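Local coordinates for NADH kinase POS5, mitochondrial (Saccharomyces cerevisiae, PDB 3AFO), which phosphorylates NADH, and about half as readily NAD+, at the expense of ATP, supplying reducing power as NADPH in the mitochondria of baker's yeast, at residues Q42-T47 with P71-I76; R180-L185 with I320-T325; P294-V299 with D310-D315. All blocks are in the same frame, centred on the assembly; numbering follows the deposited sequence. Where two conformers were deposited one is given.

Contact 1 (Q42-T47 with P71-I76); sequences QNVYIT and PEVNVI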
ATOM      1  N   GLN A  42     -32.408  26.636 -23.945  1.00 32.18           N
ATOM      2  CA  GLN A  42     -33.812  26.254 -24.079  1.00 31.99           C
ATOM      3  C   GLN A  42     -34.109  24.781 -23.769  1.00 30.95           C
ATOM      4  O   GLN A  42     -35.006  24.495 -22.974  1.00 30.97           O
ATOM      5  CB  GLN A  42     -34.337  26.588 -25.481  1.00 32.65           C
ATOM      6  CG  GLN A  42     -34.582  28.066 -25.740  1.00 34.81           C
ATOM      7  CD  GLN A  42     -35.335  28.287 -27.042  1.00 38.02           C
ATOM      8  OE1 GLN A  42     -34.801  28.071 -28.134  1.00 38.48           O
ATOM      9  NE2 GLN A  42     -36.594  28.701 -26.929  1.00 38.91           N
ATOM     10  N   ASN A  43     -33.375  23.864 -24.410  1.00 29.39           N
ATOM     11  CA  ASN A  43     -33.656  22.431 -24.325  1.00 27.79           C
ATOM     12  C   ASN A  43     -32.918  21.767 -23.149  1.00 27.41           C
ATOM     13  O   ASN A  43     -31.705  21.519 -23.218  1.00 27.48           O
ATOM     14  CB  ASN A  43     -33.281  21.718 -25.623  1.00 27.11           C
ATOM     15  CG  ASN A  43     -34.016  22.269 -26.852  1.00 27.57           C
ATOM     16  OD1 ASN A  43     -34.996  23.023 -26.747  1.00 24.36           O
ATOM     17  ND2 ASN A  43     -33.536  21.878 -28.031  1.00 24.53           N
ATOM     18  N   VAL A  44     -33.652  21.484 -22.084  1.00 26.06           N
ATOM     19  CA  VAL A  44     -33.062  20.917 -20.875  1.00 25.54           C
ATOM     20  C   VAL A  44     -33.467  19.454 -20.732  1.00 25.15           C
ATOM     21  O   VAL A  44     -34.637  19.144 -20.512  1.00 25.31           O
ATOM     22  CB  VAL A  44     -33.473  21.733 -19.625  1.00 25.63           C
ATOM     23  CG1 VAL A  44     -32.859  21.142 -18.339  1.00 25.26           C
ATOM     24  CG2 VAL A  44     -33.046  23.203 -19.787  1.00 25.13           C
ATOM     25  N   TYR A  45     -32.491  18.560 -20.869  1.00 24.91           N
ATOM     26  CA  TYR A  45     -32.690  17.125 -20.649  1.00 24.70           C
ATOM     27  C   TYR A  45     -32.443  16.745 -19.182  1.00 24.45           C
ATOM     28  O   TYR A  45     -31.375  17.022 -18.625  1.00 24.54           O
ATOM     29  CB  TYR A  45     -31.786  16.319 -21.580  1.00 24.98           C
ATOM     30  CG  TYR A  45     -31.804  14.817 -21.398  1.00 25.81           C
ATOM     31  CD1 TYR A  45     -33.001  14.121 -21.253  1.00 26.69           C
ATOM     32  CD2 TYR A  45     -30.616  14.086 -21.422  1.00 27.25           C
ATOM     33  CE1 TYR A  45     -33.017  12.742 -21.106  1.00 28.83           C
ATOM     34  CE2 TYR A  45     -30.620  12.700 -21.283  1.00 28.42           C
ATOM     35  CZ  TYR A  45     -31.823  12.037 -21.123  1.00 30.25           C
ATOM     36  OH  TYR A  45     -31.845  10.668 -20.984  1.00 31.04           O
ATOM     37  N   ILE A  46     -33.437  16.107 -18.568  1.00 24.18           N
ATOM     38  CA  ILE A  46     -33.365  15.775 -17.147  1.00 23.86           C
ATOM     39  C   ILE A  46     -33.435  14.273 -16.948  1.00 23.59           C
ATOM     40  O   ILE A  46     -34.345  13.608 -17.460  1.00 23.59           O
ATOM     41  CB  ILE A  46     -34.492  16.457 -16.318  1.00 24.00           C
ATOM     42  CG1 ILE A  46     -34.610  17.939 -16.673  1.00 23.95           C
ATOM     43  CG2 ILE A  46     -34.231  16.294 -14.811  1.00 23.25           C
ATOM     44  CD1 ILE A  46     -35.910  18.558 -16.234  1.00 25.54           C
ATOM     45  N   THR A  47     -32.461  13.742 -16.212  0.50 23.58           N
ATOM     46  CA  THR A  47     -32.424  12.325 -15.873  0.50 23.37           C
ATOM     47  C   THR A  47     -32.400  12.172 -14.360  0.50 23.60           C
ATOM     48  O   THR A  47     -31.963  13.075 -13.645  0.50 23.17           O
ATOM     49  CB  THR A  47     -31.178  11.627 -16.462  0.50 23.46           C
ATOM     50  OG1 THR A  47     -30.004  12.079 -15.778  0.50 22.79           O
ATOM     51  CG2 THR A  47     -31.040  11.943 -17.924  0.50 23.24           C
ATOM     52  N   PRO A  71     -40.498  30.366 -19.490  1.00 31.55           N
ATOM     53  CA  PRO A  71     -41.358  29.940 -20.606  1.00 31.58           C
ATOM     54  C   PRO A  71     -40.595  29.429 -21.831  1.00 31.52           C
ATOM     55  O   PRO A  71     -41.068  28.520 -22.501  1.00 31.57           O
ATOM     56  CB  PRO A  71     -42.152  31.206 -20.974  1.00 31.65           C
ATOM     57  CG  PRO A  71     -41.729  32.275 -20.034  1.00 31.89           C
ATOM     58  CD  PRO A  71     -40.927  31.661 -18.927  1.00 31.63           C
ATOM     59  N   GLU A  72     -39.425  29.999 -22.111  1.00 32.12           N
ATOM     60  CA  GLU A  72     -38.620  29.585 -23.272  1.00 32.73           C
ATOM     61  C   GLU A  72     -38.035  28.160 -23.159  1.00 32.06           C
ATOM     62  O   GLU A  72     -37.594  27.577 -24.162  1.00 32.14           O
ATOM     63  CB  GLU A  72     -37.506  30.613 -23.543  1.00 33.09           C
ATOM     64  CG  GLU A  72     -36.274  30.525 -22.607  1.00 36.07           C
ATOM     65  CD  GLU A  72     -36.424  31.300 -21.295  1.00 38.79           C
ATOM     66  OE1 GLU A  72     -37.564  31.511 -20.813  1.00 40.35           O
ATOM     67  OE2 GLU A  72     -35.380  31.699 -20.740  1.00 40.31           O
ATOM     68  N   VAL A  73     -38.051  27.600 -21.949  1.00 30.93           N
ATOM     69  CA  VAL A  73     -37.412  26.305 -21.684  1.00 29.64           C
ATOM     70  C   VAL A  73     -38.263  25.112 -22.102  1.00 28.63           C
ATOM     71  O   VAL A  73     -39.461  25.057 -21.829  1.00 28.51           O
ATOM     72  CB  VAL A  73     -36.950  26.186 -20.197  1.00 29.32           C
ATOM     73  CG1 VAL A  73     -36.743  24.721 -19.780  1.00 29.61           C
ATOM     74  CG2 VAL A  73     -35.678  26.986 -19.984  1.00 29.54           C
ATOM     75  N   ASN A  74     -37.621  24.158 -22.770  1.00 27.59           N
ATOM     76  CA  ASN A  74     -38.260  22.911 -23.157  1.00 26.73           C
ATOM     77  C   ASN A  74     -37.656  21.745 -22.401  1.00 26.04           C
ATOM     78  O   ASN A  74     -36.441  21.545 -22.437  1.00 25.47           O
ATOM     79  CB  ASN A  74     -38.132  22.696 -24.665  1.00 26.53           C
ATOM     80  CG  ASN A  74     -38.615  23.906 -25.460  1.00 28.33           C
ATOM     81  OD1 ASN A  74     -39.748  24.361 -25.287  1.00 28.32           O
ATOM     82  ND2 ASN A  74     -37.741  24.454 -26.299  1.00 28.27           N
ATOM     83  N   VAL A  75     -38.523  20.969 -21.743  1.00 25.72           N
ATOM     84  CA  VAL A  75     -38.121  19.843 -20.893  1.00 25.10           C
ATOM     85  C   VAL A  75     -38.125  18.526 -21.664  1.00 24.90           C
ATOM     86  O   VAL A  75     -39.149  18.112 -22.230  1.00 25.03           O
ATOM     87  CB  VAL A  75     -39.042  19.716 -19.643  1.00 24.89           C
ATOM     88  CG1 VAL A  75     -38.866  18.359 -18.946  1.00 25.38           C
ATOM     89  CG2 VAL A  75     -38.816  20.862 -18.669  1.00 24.82           C
ATOM     90  N   ILE A  76     -36.972  17.863 -21.666  1.00 24.50           N
ATOM     91  CA  ILE A  76     -36.821  16.556 -22.273  1.00 24.32           C
ATOM     92  C   ILE A  76     -36.550  15.517 -21.176  1.00 24.54           C
ATOM     93  O   ILE A  76     -35.712  15.744 -20.302  1.00 24.36           O
ATOM     94  CB  ILE A  76     -35.636  16.530 -23.262  1.00 24.22           C
ATOM     95  CG1 ILE A  76     -35.702  17.718 -24.241  1.00 25.87           C
ATOM     96  CG2 ILE A  76     -35.604  15.207 -23.989  1.00 23.62           C
ATOM     97  CD1 ILE A  76     -34.365  18.006 -24.997  1.00 26.29           C
TER
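Val-44 is the middle of the tight part: its N reaches Asn-74 O at 2.8 Å, and its O accepts from Ile-76 N almost straight, at 176°. Asn-74 N to Gln-42 O and Ile-46 N to Ile-76 O continue the parallel pairing at its two ends. On the Val-44 and Val-75 face the side chains meet through methyls: Val-44 CG2 lies 4.0 Å from Val-73 CG1, and Ile-46 CD1 crosses obliquely to Val-75 CG1. Helix 53-69 packs here against Ile-46 and Val-75, as the connection of a beta-alpha-beta unit whose second strand, 74-76, forms an edge of the five-stranded parallel sheet. The other face is mixed. Tyr-45, CG anti to its backbone N (chi1 176°), puts the CD1 edge of its ring 3.3 Å from Ile-76 O. Asn-43 and Asn-74 run side by side, and Asn-74 ND2 donates in its own amide plane to Asn-43 OD1 at 3.1 Å, while Asn-43 ND2 holds Arg-114 O. The contact loosens toward solvent at Gln-42 and Glu-72, both partly exposed. There the extended Gln-42 chain reaches over with NE2 to Glu-72 O, 3.1 Å away in a bent bond of 137°.

Contact 2 (R180-L185 with I320-T325); sequences RLECHL and INEVGT
An antiparallel pairing in the large antiparallel sheet joins the long strand 174-186 to the last residues of strand 316-321, just where that strand gives way to a loop. Glu-182 and Ile-320 form the hydrogen-bonded pair: Glu-182 N meets Ile-320 O at 2.7 Å, nearly along the C=O axis, and Ile-320 N returns the bond to Glu-182 O at 3.1 Å. Their side chains lie alongside each other, with Glu-182 CB 4.0 Å from Ile-320 CG1. Past the strand end the backbone grip continues in Glu-322 N, which donates to Arg-180 O at 2.9 Å.

The same two residues are tied again by their side chains. Glu-322, extended with CG anti to the backbone N (chi1 -165°), brings its carboxylate to the guanidinium of Arg-180, whose chain bends at chi3. The groups meet steeply, their planes 82° apart. Arg-180 NH2 makes the firm leg of the salt bridge, 2.8 Å to Glu-322 OE2, approaching from above the carboxylate plane; the NE to OE1 leg is weak. A water accepts from Arg-180 N and donates to Glu-322 OE1 at 2.7 Å. Gly-353 N also binds OE1, so the carboxylate is well held, and its negative charge is probably stabilised.

Asn-321 starts off away from strand 174-186, but its amide turns back beside Arg-180 O, where ND2 is bonded to Thr-179 OG1 instead. Arg-180 reaches the loop after helix 124-132 through the carbonyls of Phe-134 and Thr-137. Strand 194-198 flanks strand 174-186, pairing with Leu-181 and Cys-183.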
ATOM      1  N   ARG A 180     -12.446  12.335 -21.415  1.00 23.85           N
ATOM      2  CA  ARG A 180     -13.074  11.035 -21.639  1.00 24.49           C
ATOM      3  C   ARG A 180     -12.071  10.060 -22.246  1.00 24.49           C
ATOM      4  O   ARG A 180     -11.218  10.459 -23.052  1.00 24.41           O
ATOM      5  CB  ARG A 180     -14.239  11.165 -22.622  1.00 25.14           C
ATOM      6  CG  ARG A 180     -15.512  11.773 -22.063  1.00 27.30           C
ATOM      7  CD  ARG A 180     -16.688  11.547 -23.023  1.00 28.16           C
ATOM      8  NE  ARG A 180     -16.539  12.312 -24.262  1.00 31.10           N
ATOM      9  CZ  ARG A 180     -17.400  12.284 -25.282  1.00 32.53           C
ATOM     10  NH1 ARG A 180     -18.496  11.531 -25.220  1.00 32.25           N
ATOM     11  NH2 ARG A 180     -17.167  13.019 -26.367  1.00 32.70           N
ATOM     12  N   LEU A 181     -12.198   8.788 -21.868  1.00 23.99           N
ATOM     13  CA  LEU A 181     -11.473   7.697 -22.513  1.00 24.00           C
ATOM     14  C   LEU A 181     -12.346   7.012 -23.573  1.00 24.36           C
ATOM     15  O   LEU A 181     -13.583   7.054 -23.512  1.00 24.00           O
ATOM     16  CB  LEU A 181     -11.011   6.657 -21.491  1.00 22.97           C
ATOM     17  CG  LEU A 181      -9.967   7.029 -20.432  1.00 23.61           C
ATOM     18  CD1 LEU A 181      -9.698   5.837 -19.520  1.00 22.89           C
ATOM     19  CD2 LEU A 181      -8.676   7.508 -21.063  1.00 24.54           C
ATOM     20  N   GLU A 182     -11.683   6.391 -24.539  1.00 24.32           N
ATOM     21  CA  GLU A 182     -12.344   5.551 -25.527  1.00 24.96           C
ATOM     22  C   GLU A 182     -11.852   4.132 -25.366  1.00 24.49           C
ATOM     23  O   GLU A 182     -10.645   3.895 -25.297  1.00 24.95           O
ATOM     24  CB  GLU A 182     -12.026   6.027 -26.941  1.00 25.12           C
ATOM     25  CG  GLU A 182     -12.713   7.296 -27.348  1.00 27.75           C
ATOM     26  CD  GLU A 182     -12.498   7.609 -28.828  1.00 30.50           C
ATOM     27  OE1 GLU A 182     -11.970   6.748 -29.569  1.00 30.69           O
ATOM     28  OE2 GLU A 182     -12.850   8.724 -29.242  1.00 31.81           O
ATOM     29  N   CYS A 183     -12.788   3.196 -25.274  1.00 24.01           N
ATOM     30  CA  CYS A 183     -12.468   1.776 -25.291  1.00 24.16           C
ATOM     31  C   CYS A 183     -12.864   1.198 -26.651  1.00 24.53           C
ATOM     32  O   CYS A 183     -14.022   1.307 -27.064  1.00 24.92           O
ATOM     33  CB  CYS A 183     -13.210   1.047 -24.169  1.00 23.79           C
ATOM     34  SG  CYS A 183     -12.985  -0.734 -24.149  1.00 24.58           S
ATOM     35  N   HIS A 184     -11.899   0.601 -27.343  1.00 24.69           N
ATOM     36  CA  HIS A 184     -12.149  -0.089 -28.610  1.00 25.15           C
ATOM     37  C   HIS A 184     -12.026  -1.588 -28.372  1.00 24.86           C
ATOM     38  O   HIS A 184     -10.931  -2.088 -28.100  1.00 24.82           O
ATOM     39  CB  HIS A 184     -11.131   0.353 -29.667  1.00 25.52           C
ATOM     40  CG  HIS A 184     -11.270   1.784 -30.087  1.00 26.79           C
ATOM     41  ND1 HIS A 184     -11.183   2.836 -29.200  1.00 29.04           N
ATOM     42  CD2 HIS A 184     -11.478   2.336 -31.303  1.00 28.01           C
ATOM     43  CE1 HIS A 184     -11.344   3.974 -29.851  1.00 28.39           C
ATOM     44  NE2 HIS A 184     -11.517   3.697 -31.129  1.00 29.65           N
ATOM     45  N   LEU A 185     -13.145  -2.304 -28.431  1.00 24.86           N
ATOM     46  CA  LEU A 185     -13.115  -3.758 -28.280  1.00 25.12           C
ATOM     47  C   LEU A 185     -12.986  -4.451 -29.632  1.00 26.06           C
ATOM     48  O   LEU A 185     -13.816  -4.251 -30.520  1.00 26.29           O
ATOM     49  CB  LEU A 185     -14.346  -4.262 -27.521  1.00 24.75           C
ATOM     50  CG  LEU A 185     -14.564  -5.782 -27.450  1.00 24.79           C
ATOM     51  CD1 LEU A 185     -13.488  -6.477 -26.621  1.00 24.56           C
ATOM     52  CD2 LEU A 185     -15.938  -6.118 -26.893  1.00 26.09           C
ATOM     53  N   ILE A 320      -7.619   4.676 -25.397  1.00 21.41           N
ATOM     54  CA  ILE A 320      -6.973   5.944 -25.684  1.00 21.64           C
ATOM     55  C   ILE A 320      -7.830   7.057 -25.091  1.00 22.74           C
ATOM     56  O   ILE A 320      -9.014   6.865 -24.804  1.00 22.59           O
ATOM     57  CB  ILE A 320      -6.813   6.211 -27.235  1.00 21.11           C
ATOM     58  CG1 ILE A 320      -8.159   6.090 -27.980  1.00 21.92           C
ATOM     59  CG2 ILE A 320      -5.746   5.308 -27.867  1.00 21.58           C
ATOM     60  CD1 ILE A 320      -8.165   6.731 -29.407  1.00 21.54           C
ATOM     61  N   ASN A 321      -7.224   8.227 -24.919  0.50 23.18           N
ATOM     62  CA  ASN A 321      -7.961   9.436 -24.608  0.50 24.13           C
ATOM     63  C   ASN A 321      -8.721   9.887 -25.852  0.50 24.88           C
ATOM     64  O   ASN A 321      -8.277   9.629 -26.977  0.50 24.70           O
ATOM     65  CB  ASN A 321      -6.986  10.535 -24.181  0.50 24.06           C
ATOM     66  CG  ASN A 321      -7.657  11.635 -23.394  0.50 24.04           C
ATOM     67  OD1 ASN A 321      -7.467  12.819 -23.672  0.50 24.95           O
ATOM     68  ND2 ASN A 321      -8.452  11.250 -22.406  0.50 23.23           N
ATOM     69  N   GLU A 322      -9.866  10.537 -25.650  1.00 25.42           N
ATOM     70  CA  GLU A 322     -10.658  11.111 -26.745  1.00 27.23           C
ATOM     71  C   GLU A 322      -9.813  11.973 -27.705  1.00 28.25           C
ATOM     72  O   GLU A 322      -9.924  11.863 -28.939  1.00 28.33           O
ATOM     73  CB  GLU A 322     -11.797  11.935 -26.156  1.00 27.15           C
ATOM     74  CG  GLU A 322     -12.888  12.274 -27.136  1.00 29.85           C
ATOM     75  CD  GLU A 322     -13.854  13.302 -26.593  1.00 32.14           C
ATOM     76  OE1 GLU A 322     -13.811  13.577 -25.368  1.00 31.30           O
ATOM     77  OE2 GLU A 322     -14.657  13.829 -27.398  1.00 32.94           O
ATOM     78  N   VAL A 323      -8.958  12.818 -27.138  1.00 29.32           N
ATOM     79  CA  VAL A 323      -8.061  13.657 -27.948  1.00 30.42           C
ATOM     80  C   VAL A 323      -6.601  13.571 -27.497  1.00 30.76           C
ATOM     81  O   VAL A 323      -6.319  13.360 -26.314  1.00 30.81           O
ATOM     82  CB  VAL A 323      -8.501  15.147 -27.954  1.00 30.77           C
ATOM     83  CG1 VAL A 323      -9.741  15.350 -28.846  1.00 31.76           C
ATOM     84  CG2 VAL A 323      -8.751  15.650 -26.529  1.00 31.52           C
ATOM     85  N   GLY A 324      -5.683  13.726 -28.454  1.00 31.01           N
ATOM     86  CA  GLY A 324      -4.264  13.919 -28.162  1.00 30.86           C
ATOM     87  C   GLY A 324      -3.391  12.682 -28.106  1.00 31.10           C
ATOM     88  O   GLY A 324      -2.238  12.770 -27.691  1.00 30.63           O
ATOM     89  N   THR A 325      -3.930  11.530 -28.516  1.00 31.51           N
ATOM     90  CA  THR A 325      -3.147  10.292 -28.589  1.00 31.78           C
ATOM     91  C   THR A 325      -1.970  10.474 -29.556  1.00 32.55           C
ATOM     92  O   THR A 325      -2.135  11.049 -30.641  1.00 32.36           O
ATOM     93  CB  THR A 325      -4.001   9.084 -29.043  1.00 31.89           C
ATOM     94  OG1 THR A 325      -5.165   8.962 -28.208  1.00 31.35           O
ATOM     95  CG2 THR A 325      -3.188   7.782 -28.988  1.00 31.79           C
TER
HETATM   96  O   HOH W   1     -11.929  14.298 -23.612  1.00 28.71           O

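Contact 3 (P294-V299 with D310-D315); sequences PVNSVV and DLDVGD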
ATOM      1  N   PRO A 294     -11.737 -23.334 -18.719  1.00 57.72           N
ATOM      2  CA  PRO A 294     -12.381 -22.740 -19.903  1.00 56.94           C
ATOM      3  C   PRO A 294     -11.626 -21.532 -20.487  1.00 55.90           C
ATOM      4  O   PRO A 294     -10.886 -20.849 -19.769  1.00 56.13           O
ATOM      5  CB  PRO A 294     -13.738 -22.278 -19.359  1.00 57.07           C
ATOM      6  CG  PRO A 294     -14.053 -23.249 -18.252  1.00 57.58           C
ATOM      7  CD  PRO A 294     -12.743 -23.835 -17.757  1.00 57.80           C
ATOM      8  N   VAL A 295     -11.821 -21.280 -21.778  1.00 54.49           N
ATOM      9  CA  VAL A 295     -11.208 -20.126 -22.448  1.00 52.91           C
ATOM     10  C   VAL A 295     -12.253 -19.064 -22.821  1.00 51.68           C
ATOM     11  O   VAL A 295     -11.918 -17.988 -23.321  1.00 51.33           O
ATOM     12  CB  VAL A 295     -10.367 -20.550 -23.689  1.00 53.02           C
ATOM     13  CG1 VAL A 295      -9.043 -21.173 -23.249  1.00 52.73           C
ATOM     14  CG2 VAL A 295     -11.156 -21.506 -24.596  1.00 53.13           C
ATOM     15  N   ASN A 296     -13.521 -19.372 -22.562  1.00 50.27           N
ATOM     16  CA  ASN A 296     -14.615 -18.440 -22.840  1.00 48.76           C
ATOM     17  C   ASN A 296     -15.152 -17.788 -21.572  1.00 47.12           C
ATOM     18  O   ASN A 296     -15.112 -18.391 -20.496  1.00 47.25           O
ATOM     19  CB  ASN A 296     -15.743 -19.141 -23.607  1.00 49.10           C
ATOM     20  CG  ASN A 296     -15.532 -19.118 -25.122  1.00 50.11           C
ATOM     21  OD1 ASN A 296     -16.471 -18.878 -25.884  1.00 50.99           O
ATOM     22  ND2 ASN A 296     -14.295 -19.360 -25.562  1.00 51.28           N
ATOM     23  N   SER A 297     -15.645 -16.556 -21.707  1.00 45.02           N
ATOM     24  CA  SER A 297     -16.225 -15.793 -20.589  1.00 43.17           C
ATOM     25  C   SER A 297     -15.280 -15.700 -19.392  1.00 41.49           C
ATOM     26  O   SER A 297     -15.720 -15.644 -18.242  1.00 41.94           O
ATOM     27  CB  SER A 297     -17.567 -16.400 -20.149  1.00 43.07           C
ATOM     28  OG  SER A 297     -18.529 -16.317 -21.182  1.00 43.66           O
ATOM     29  N   VAL A 298     -13.980 -15.685 -19.666  1.00 39.39           N
ATOM     30  CA  VAL A 298     -12.986 -15.703 -18.593  1.00 36.82           C
ATOM     31  C   VAL A 298     -12.820 -14.333 -17.923  1.00 34.84           C
ATOM     32  O   VAL A 298     -12.321 -14.246 -16.784  1.00 34.98           O
ATOM     33  CB  VAL A 298     -11.621 -16.296 -19.052  1.00 37.14           C
ATOM     34  CG1 VAL A 298     -11.794 -17.757 -19.448  1.00 37.66           C
ATOM     35  CG2 VAL A 298     -11.006 -15.485 -20.211  1.00 37.45           C
ATOM     36  N   VAL A 299     -13.250 -13.282 -18.628  0.50 33.18           N
ATOM     37  CA  VAL A 299     -13.134 -11.906 -18.146  0.50 31.23           C
ATOM     38  C   VAL A 299     -14.355 -11.062 -18.508  0.50 30.01           C
ATOM     39  O   VAL A 299     -14.881 -11.158 -19.617  0.50 29.78           O
ATOM     40  CB  VAL A 299     -11.898 -11.197 -18.732  0.50 31.32           C
ATOM     41  CG1 VAL A 299     -11.606  -9.938 -17.943  0.50 30.71           C
ATOM     42  CG2 VAL A 299     -10.690 -12.118 -18.727  0.50 31.68           C
ATOM     43  N   ASP A 310     -18.931 -10.371 -21.667  1.00 35.42           N
ATOM     44  CA  ASP A 310     -17.913 -11.301 -21.259  1.00 35.19           C
ATOM     45  C   ASP A 310     -16.983 -11.451 -22.440  1.00 34.47           C
ATOM     46  O   ASP A 310     -17.425 -11.450 -23.596  1.00 34.77           O
ATOM     47  CB  ASP A 310     -18.550 -12.607 -20.822  1.00 35.73           C
ATOM     48  CG  ASP A 310     -19.464 -12.406 -19.637  1.00 37.73           C
ATOM     49  OD1 ASP A 310     -19.473 -11.271 -19.111  1.00 39.52           O
ATOM     50  OD2 ASP A 310     -20.167 -13.352 -19.232  1.00 39.77           O
ATOM     51  N   LEU A 311     -15.689 -11.497 -22.146  1.00 33.09           N
ATOM     52  CA  LEU A 311     -14.664 -11.603 -23.169  1.00 31.58           C
ATOM     53  C   LEU A 311     -14.004 -12.965 -23.102  1.00 30.99           C
ATOM     54  O   LEU A 311     -13.995 -13.620 -22.050  1.00 30.90           O
ATOM     55  CB  LEU A 311     -13.611 -10.495 -23.028  1.00 31.31           C
ATOM     56  CG  LEU A 311     -14.029  -9.022 -23.104  1.00 30.83           C
ATOM     57  CD1 LEU A 311     -12.783  -8.126 -23.187  1.00 29.56           C
ATOM     58  CD2 LEU A 311     -14.982  -8.745 -24.266  1.00 29.01           C
ATOM     59  N   ASP A 312     -13.458 -13.375 -24.242  1.00 30.24           N
ATOM     60  CA  ASP A 312     -12.790 -14.658 -24.402  1.00 29.93           C
ATOM     61  C   ASP A 312     -11.292 -14.449 -24.596  1.00 29.26           C
ATOM     62  O   ASP A 312     -10.849 -13.369 -24.987  1.00 29.15           O
ATOM     63  CB  ASP A 312     -13.370 -15.406 -25.619  1.00 29.95           C
ATOM     64  CG  ASP A 312     -14.898 -15.391 -25.644  1.00 31.58           C
ATOM     65  OD1 ASP A 312     -15.518 -15.642 -24.588  1.00 33.20           O
ATOM     66  OD2 ASP A 312     -15.480 -15.115 -26.711  1.00 33.97           O
ATOM     67  N   VAL A 313     -10.522 -15.494 -24.319  1.00 28.90           N
ATOM     68  CA  VAL A 313      -9.099 -15.524 -24.644  1.00 28.76           C
ATOM     69  C   VAL A 313      -8.913 -15.136 -26.110  1.00 28.43           C
ATOM     70  O   VAL A 313      -9.569 -15.698 -26.995  1.00 28.00           O
ATOM     71  CB  VAL A 313      -8.509 -16.933 -24.368  1.00 29.21           C
ATOM     72  CG1 VAL A 313      -7.116 -17.085 -24.975  1.00 29.50           C
ATOM     73  CG2 VAL A 313      -8.481 -17.214 -22.872  1.00 29.12           C
ATOM     74  N   GLY A 314      -8.041 -14.156 -26.352  1.00 27.61           N
ATOM     75  CA  GLY A 314      -7.775 -13.656 -27.691  1.00 26.74           C
ATOM     76  C   GLY A 314      -8.418 -12.321 -28.023  1.00 26.38           C
ATOM     77  O   GLY A 314      -7.963 -11.634 -28.939  1.00 26.85           O
ATOM     78  N   ASP A 315      -9.481 -11.954 -27.301  1.00 25.23           N
ATOM     79  CA  ASP A 315     -10.086 -10.631 -27.434  1.00 24.22           C
ATOM     80  C   ASP A 315      -9.057  -9.579 -26.986  1.00 23.96           C
ATOM     81  O   ASP A 315      -8.170  -9.880 -26.185  1.00 23.70           O
ATOM     82  CB  ASP A 315     -11.350 -10.512 -26.561  1.00 23.83           C
ATOM     83  CG  ASP A 315     -12.524 -11.384 -27.053  1.00 24.52           C
ATOM     84  OD1 ASP A 315     -12.434 -12.020 -28.124  1.00 23.79           O
ATOM     85  OD2 ASP A 315     -13.548 -11.445 -26.339  1.00 25.02           O
TER
HETATM   86  O   HOH W   2     -21.000 -14.953 -20.939  1.00 45.38           O
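A classic beta bulge marks the open end of the hairpin formed by strands 299-303 and 306-311: Val-298 and Val-299 both face Leu-311. Among the backbone bonds, Leu-311 N to Val-299 O is the short one, 2.7 Å and nearly along the C=O axis. Val-298 N reaches Leu-311 O only weakly, at 3.2 Å and 121°. Beyond the bulge, Val-313 N donates to Val-295 O at 3.0 Å, keeping the incoming loop beside the outgoing chain. That chain then folds into a type II turn from Asp-312 to Asp-315, with Gly-314 at its third position.

The side-chain polar contacts centre on carboxylates. Asp-312 OD1 takes Ser-297 N on its anti lone pair at 3.0 Å, and the carboxylate lies stacked on the amide of Asn-296, the two planes 16° apart. An alanine in place of Asp-312 would remove the acceptor of Ser-297 N and the flat partner of the Asn-296 amide, and would probably leave the loop before the bulge less firmly held. The backbone N of Asp-312 donates to Asp-315 OD2, which also forms a salt bridge with Lys-187.

The apolar part is small. Val-313 CG2 touches two valines of the loop, 3.9 Å from Val-295 CB and 4.1 Å from Val-298 CG2, and strand 282-286 backs Val-298 through Ile-286.

On the polar side, Asp-310 OD1 pairs with Lys-300, while a water bridges Ser-297 OG, at 2.8 Å, to Asp-310 OD2, to which it donates.

Contact 1 stands apart in the N-terminal parallel sheet, its centre 30 Å from that of contact 2 and 43 Å from that of contact 3, which lies on the opposite side of the chain's centre. Even the nearest atoms of contacts 1 and 2 are about 13 Å apart. Contacts 2 and 3 do touch: Leu-185 CD1 packs against Leu-311 CD2 at 3.6 Å, and the chain leaving 310-315 runs directly into strand 316-321, which ends in contact 2. Neither contact reaches its nearest bound NADH. The side chain of Leu-181 in contact 2 is about 10 Å from a bound NADH (NAI). The side chain of Val-298 in contact 3 is about 12 Å from a bound NADH (NAI).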